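PDB 6DY3: N-acylethanolamine-hydrolyzing acid amidase subunit beta from Caenorhabditis elegans, which probably hydrolyses bioactive fatty acid amides such as N-palmitoylethanolamine to ethanolamine and free fatty acids, as the beta subunit of an autocatalytically cleaved heterodimer. Local coordinates for residues 24-36 and 42-54. Sequence-based numbering, arbitrary orientation.
Sequences TELLKNITIHVDF and IQYSGLTFALYNG. With NAG (2-acetamido-2-deoxy-beta-D-glucopyranose), chain I.
Q43 and Y44 both face F36 in a classic beta bulge: F36 O takes a 2.7 Å bond from Q43 N and a weak one, 3.5 Å, from Y44 N. Beside it the F36 and Y44 rings form an offset stack, centroids 4.5 Å apart and planes at 21°. Y44 CG sits between its backbone N and carbonyl carbon (chi1 53°), which swings the ring across F36 and places F36 CB over its centre; V34 CG1 lies on the other face of F36. Y44 OH bonds to E101 and R97, so an alanine here would probably leave a gap against F36 and those two side chains without their phenolic partner. From D35-S45 to T31-F49 the strands pair in regular antiparallel register, and A50 N to I30 O (3.1 Å) extends the pairing past F49. There L27 CD2 lies over the F49 ring, 3.7 Å from its centroid, while T31 OG1 meets the ring's edge and bonds to L27 O. N29 carries the N-linked glycan. Strand 41-49 continues the sheet to strand 57-60, strand 31-38 pairs in parallel with an alpha-subunit strand, and helix 92-102 packs on F36 and Y44, while T31 and L47 touch strand 209-215.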
loop_
_atom_site.group_PDB
_atom_site.type_symbol
_atom_site.label_atom_id
_atom_site.label_comp_id
_atom_site.label_asym_id
_atom_site.label_seq_id
_atom_site.Cartn_x
_atom_site.Cartn_y
_atom_site.Cartn_z
ATOM N N THR B 24 -2.730 10.206 11.322
ATOM C CA THR B 24 -3.125 10.789 10.043
ATOM C C THR B 24 -2.260 11.993 9.672
ATOM O O THR B 24 -1.604 12.007 8.624
ATOM C CB THR B 24 -4.599 11.192 10.107
ATOM O OG1 THR B 24 -5.358 10.149 10.735
ATOM C CG2 THR B 24 -5.138 11.431 8.717
ATOM N N GLU B 25 -2.265 13.029 10.515
ATOM C CA GLU B 25 -1.691 14.312 10.115
ATOM C C GLU B 25 -0.168 14.247 10.010
ATOM O O GLU B 25 0.426 14.916 9.159
ATOM C CB GLU B 25 -2.123 15.396 11.103
ATOM C CG GLU B 25 -3.635 15.576 11.190
ATOM C CD GLU B 25 -4.280 15.942 9.860
ATOM O OE1 GLU B 25 -3.864 16.947 9.245
ATOM O OE2 GLU B 25 -5.205 15.219 9.427
ATOM N N LEU B 26 0.488 13.470 10.873
ATOM C CA LEU B 26 1.942 13.361 10.773
ATOM C C LEU B 26 2.359 12.685 9.475
ATOM O O LEU B 26 3.384 13.046 8.882
ATOM C CB LEU B 26 2.509 12.603 11.971
ATOM C CG LEU B 26 2.492 13.323 13.319
ATOM C CD1 LEU B 26 3.116 12.445 14.397
ATOM C CD2 LEU B 26 3.218 14.661 13.245
ATOM N N LEU B 27 1.578 11.710 9.010
ATOM C CA LEU B 27 1.961 10.968 7.815
ATOM C C LEU B 27 1.782 11.795 6.553
ATOM O O LEU B 27 2.491 11.567 5.568
ATOM C CB LEU B 27 1.149 9.679 7.705
ATOM C CG LEU B 27 1.901 8.539 7.012
ATOM C CD1 LEU B 27 2.974 7.975 7.944
ATOM C CD2 LEU B 27 0.958 7.441 6.528
ATOM N N LYS B 28 0.842 12.746 6.558
ATOM C CA LYS B 28 0.592 13.560 5.371
ATOM C C LYS B 28 1.829 14.347 4.967
ATOM O O LYS B 28 2.087 14.541 3.773
ATOM C CB LYS B 28 -0.574 14.515 5.622
ATOM C CG LYS B 28 -1.926 13.834 5.740
ATOM C CD LYS B 28 -3.026 14.842 6.006
ATOM C CE LYS B 28 -4.384 14.171 6.058
ATOM N NZ LYS B 28 -5.454 15.088 6.546
ATOM N N ASN B 29 2.605 14.805 5.946
ATOM C CA ASN B 29 3.795 15.603 5.680
ATOM C C ASN B 29 4.917 14.819 5.015
ATOM O O ASN B 29 5.879 15.438 4.552
ATOM C CB ASN B 29 4.318 16.203 6.982
ATOM C CG ASN B 29 3.501 17.387 7.465
ATOM O OD1 ASN B 29 2.932 18.138 6.677
ATOM N ND2 ASN B 29 3.446 17.553 8.773
ATOM N N ILE B 30 4.832 13.490 4.953
ATOM C CA ILE B 30 5.930 12.699 4.405
ATOM C C ILE B 30 5.429 11.755 3.319
ATOM O O ILE B 30 6.137 10.823 2.920
ATOM C CB ILE B 30 6.664 11.927 5.520
ATOM C CG1 ILE B 30 5.712 10.967 6.238
ATOM C CG2 ILE B 30 7.274 12.910 6.512
ATOM C CD1 ILE B 30 6.410 9.987 7.152
ATOM N N THR B 31 4.219 11.993 2.823
ATOM C CA THR B 31 3.695 11.204 1.716
ATOM C C THR B 31 4.330 11.672 0.411
ATOM O O THR B 31 4.321 12.867 0.098
ATOM C CB THR B 31 2.170 11.325 1.638
ATOM O OG1 THR B 31 1.585 10.839 2.851
ATOM C CG2 THR B 31 1.618 10.512 0.470
ATOM N N ILE B 32 4.876 10.726 -0.353
ATOM C CA ILE B 32 5.607 11.039 -1.576
ATOM C C ILE B 32 5.212 10.061 -2.676
ATOM O O ILE B 32 4.762 8.942 -2.415
ATOM C CB ILE B 32 7.137 11.008 -1.340
ATOM C CG1 ILE B 32 7.571 9.619 -0.861
ATOM C CG2 ILE B 32 7.548 12.085 -0.339
ATOM C CD1 ILE B 32 9.068 9.434 -0.768
ATOM N N HIS B 33 5.356 10.509 -3.917
ATOM C CA HIS B 33 5.232 9.654 -5.086
ATOM C C HIS B 33 6.625 9.401 -5.649
ATOM O O HIS B 33 7.451 10.315 -5.715
ATOM C CB HIS B 33 4.330 10.292 -6.150
ATOM C CG HIS B 33 4.223 9.489 -7.408
ATOM N ND1 HIS B 33 5.176 9.538 -8.399
ATOM C CD2 HIS B 33 3.281 8.614 -7.835
ATOM C CE1 HIS B 33 4.831 8.729 -9.384
ATOM N NE2 HIS B 33 3.684 8.154 -9.066
ATOM N N VAL B 34 6.891 8.157 -6.033
ATOM C CA VAL B 34 8.229 7.727 -6.416
ATOM C C VAL B 34 8.169 7.023 -7.763
ATOM O O VAL B 34 7.279 6.202 -8.011
ATOM C CB VAL B 34 8.847 6.800 -5.351
ATOM C CG1 VAL B 34 10.112 6.150 -5.881
ATOM C CG2 VAL B 34 9.139 7.587 -4.077
ATOM N N ASP B 35 9.117 7.357 -8.637
ATOM C CA ASP B 35 9.373 6.608 -9.861
ATOM C C ASP B 35 10.692 5.864 -9.696
ATOM O O ASP B 35 11.738 6.487 -9.489
ATOM C CB ASP B 35 9.431 7.534 -11.075
ATOM C CG ASP B 35 8.059 7.802 -11.685
ATOM O OD1 ASP B 35 7.899 8.850 -12.348
ATOM O OD2 ASP B 35 7.140 6.976 -11.500
ATOM N N PHE B 36 10.638 4.534 -9.769
ATOM C CA PHE B 36 11.833 3.699 -9.691
ATOM C C PHE B 36 12.372 3.525 -11.103
ATOM O O PHE B 36 11.753 2.851 -11.934
ATOM C CB PHE B 36 11.520 2.352 -9.043
ATOM C CG PHE B 36 11.153 2.444 -7.585
ATOM C CD1 PHE B 36 9.846 2.672 -7.197
ATOM C CD2 PHE B 36 12.119 2.299 -6.603
ATOM C CE1 PHE B 36 9.508 2.751 -5.859
ATOM C CE2 PHE B 36 11.785 2.378 -5.258
ATOM C CZ PHE B 36 10.478 2.606 -4.888
ATOM N N ILE B 42 11.475 4.128 -16.456
ATOM C CA ILE B 42 10.689 3.869 -15.256
ATOM C C ILE B 42 10.336 2.388 -15.214
ATOM O O ILE B 42 9.618 1.880 -16.083
ATOM C CB ILE B 42 9.428 4.745 -15.216
ATOM C CG1 ILE B 42 9.813 6.221 -15.072
ATOM C CG2 ILE B 42 8.516 4.321 -14.057
ATOM C CD1 ILE B 42 8.642 7.177 -15.067
ATOM N N GLN B 43 10.833 1.692 -14.192
ATOM C CA GLN B 43 10.495 0.287 -14.006
ATOM C C GLN B 43 9.132 0.138 -13.346
ATOM O O GLN B 43 8.299 -0.658 -13.791
ATOM C CB GLN B 43 11.574 -0.401 -13.170
ATOM C CG GLN B 43 12.972 -0.248 -13.737
ATOM C CD GLN B 43 13.061 -0.708 -15.171
ATOM O OE1 GLN B 43 12.847 -1.880 -15.469
ATOM N NE2 GLN B 43 13.352 0.219 -16.076
ATOM N N TYR B 44 8.896 0.891 -12.278
ATOM C CA TYR B 44 7.624 0.873 -11.579
ATOM C C TYR B 44 7.569 2.112 -10.705
ATOM O O TYR B 44 8.594 2.735 -10.417
ATOM C CB TYR B 44 7.440 -0.403 -10.742
ATOM C CG TYR B 44 8.579 -0.679 -9.782
ATOM C CD1 TYR B 44 8.522 -0.257 -8.467
ATOM C CD2 TYR B 44 9.721 -1.350 -10.201
ATOM C CE1 TYR B 44 9.558 -0.500 -7.598
ATOM C CE2 TYR B 44 10.763 -1.599 -9.334
ATOM C CZ TYR B 44 10.677 -1.168 -8.035
ATOM O OH TYR B 44 11.712 -1.407 -7.160
ATOM N N SER B 45 6.356 2.481 -10.322
ATOM C CA SER B 45 6.107 3.642 -9.485
ATOM C C SER B 45 5.345 3.205 -8.242
ATOM O O SER B 45 4.817 2.091 -8.165
ATOM C CB SER B 45 5.321 4.717 -10.246
ATOM O OG SER B 45 5.948 5.030 -11.477
ATOM N N GLY B 46 5.297 4.093 -7.257
ATOM C CA GLY B 46 4.582 3.794 -6.037
ATOM C C GLY B 46 4.425 5.014 -5.162
ATOM O O GLY B 46 5.115 6.024 -5.329
ATOM N N LEU B 47 3.471 4.914 -4.247
ATOM C CA LEU B 47 3.336 5.858 -3.153
ATOM C C LEU B 47 3.990 5.253 -1.919
ATOM O O LEU B 47 3.945 4.036 -1.710
ATOM C CB LEU B 47 1.866 6.175 -2.883
ATOM C CG LEU B 47 1.154 7.038 -3.931
ATOM C CD1 LEU B 47 -0.359 6.985 -3.740
ATOM C CD2 LEU B 47 1.639 8.474 -3.866
ATOM N N THR B 48 4.668 6.086 -1.147
ATOM C CA THR B 48 5.264 5.619 0.092
ATOM C C THR B 48 5.483 6.835 0.981
ATOM O O THR B 48 4.980 7.929 0.702
ATOM C CB THR B 48 6.558 4.835 -0.171
ATOM O OG1 THR B 48 7.025 4.263 1.059
ATOM C CG2 THR B 48 7.644 5.735 -0.766
ATOM N N PHE B 49 6.258 6.651 2.043
ATOM C CA PHE B 49 6.483 7.705 3.015
ATOM C C PHE B 49 7.957 7.728 3.380
ATOM O O PHE B 49 8.637 6.702 3.339
ATOM C CB PHE B 49 5.609 7.486 4.250
ATOM C CG PHE B 49 4.233 6.973 3.921
ATOM C CD1 PHE B 49 4.003 5.613 3.768
ATOM C CD2 PHE B 49 3.174 7.848 3.748
ATOM C CE1 PHE B 49 2.747 5.134 3.459
ATOM C CE2 PHE B 49 1.907 7.372 3.439
ATOM C CZ PHE B 49 1.696 6.013 3.295
ATOM N N ALA B 50 8.451 8.915 3.722
ATOM C CA ALA B 50 9.842 9.042 4.132
ATOM C C ALA B 50 10.142 8.057 5.253
ATOM O O ALA B 50 9.396 7.974 6.229
ATOM C CB ALA B 50 10.124 10.474 4.586
ATOM N N LEU B 51 11.248 7.319 5.096
ATOM C CA LEU B 51 11.694 6.252 5.997
ATOM C C LEU B 51 11.222 4.875 5.543
ATOM O O LEU B 51 11.789 3.860 5.961
ATOM C CB LEU B 51 11.245 6.471 7.447
ATOM C CG LEU B 51 11.823 7.687 8.174
ATOM C CD1 LEU B 51 11.214 7.801 9.566
ATOM C CD2 LEU B 51 13.343 7.613 8.261
ATOM N N TYR B 52 10.207 4.822 4.688
ATOM C CA TYR B 52 9.671 3.565 4.178
ATOM C C TYR B 52 10.085 3.394 2.722
ATOM O O TYR B 52 9.692 4.195 1.867
ATOM C CB TYR B 52 8.149 3.534 4.302
ATOM C CG TYR B 52 7.649 3.590 5.730
ATOM C CD1 TYR B 52 7.451 4.804 6.366
ATOM C CD2 TYR B 52 7.378 2.431 6.438
ATOM C CE1 TYR B 52 7.003 4.864 7.663
ATOM C CE2 TYR B 52 6.928 2.483 7.734
ATOM C CZ TYR B 52 6.742 3.698 8.344
ATOM O OH TYR B 52 6.292 3.757 9.646
ATOM N N ASN B 53 10.866 2.353 2.437
ATOM C CA ASN B 53 11.329 2.092 1.079
ATOM C C ASN B 53 10.618 0.903 0.439
ATOM O O ASN B 53 11.008 0.470 -0.650
ATOM C CB ASN B 53 12.852 1.891 1.052
ATOM C CG ASN B 53 13.332 0.860 2.046
ATOM O OD1 ASN B 53 12.762 0.708 3.126
ATOM N ND2 ASN B 53 14.400 0.151 1.693
ATOM N N GLY B 54 9.579 0.370 1.085
ATOM C CA GLY B 54 8.682 -0.566 0.444
ATOM C C GLY B 54 7.553 0.159 -0.265
ATOM O O GLY B 54 7.431 1.381 -0.205
HETATM C C1 NAG I . 2.754 18.649 9.385
HETATM C C2 NAG I . 1.583 18.230 10.298
HETATM C C3 NAG I . 1.105 19.407 11.157
HETATM C C4 NAG I . 2.274 20.113 11.834
HETATM C C5 NAG I . 3.336 20.467 10.801
HETATM C C6 NAG I . 4.586 21.092 11.382
HETATM C C7 NAG I . -0.085 18.378 8.506
HETATM C C8 NAG I . -1.221 17.695 7.813
HETATM N N2 NAG I . 0.480 17.701 9.512
HETATM O O3 NAG I . 0.206 18.915 12.145
HETATM O O4 NAG I . 1.826 21.301 12.481
HETATM O O5 NAG I . 3.758 19.266 10.151
HETATM O O6 NAG I . 4.602 21.063 12.804
HETATM O O7 NAG I . 0.294 19.498 8.184
#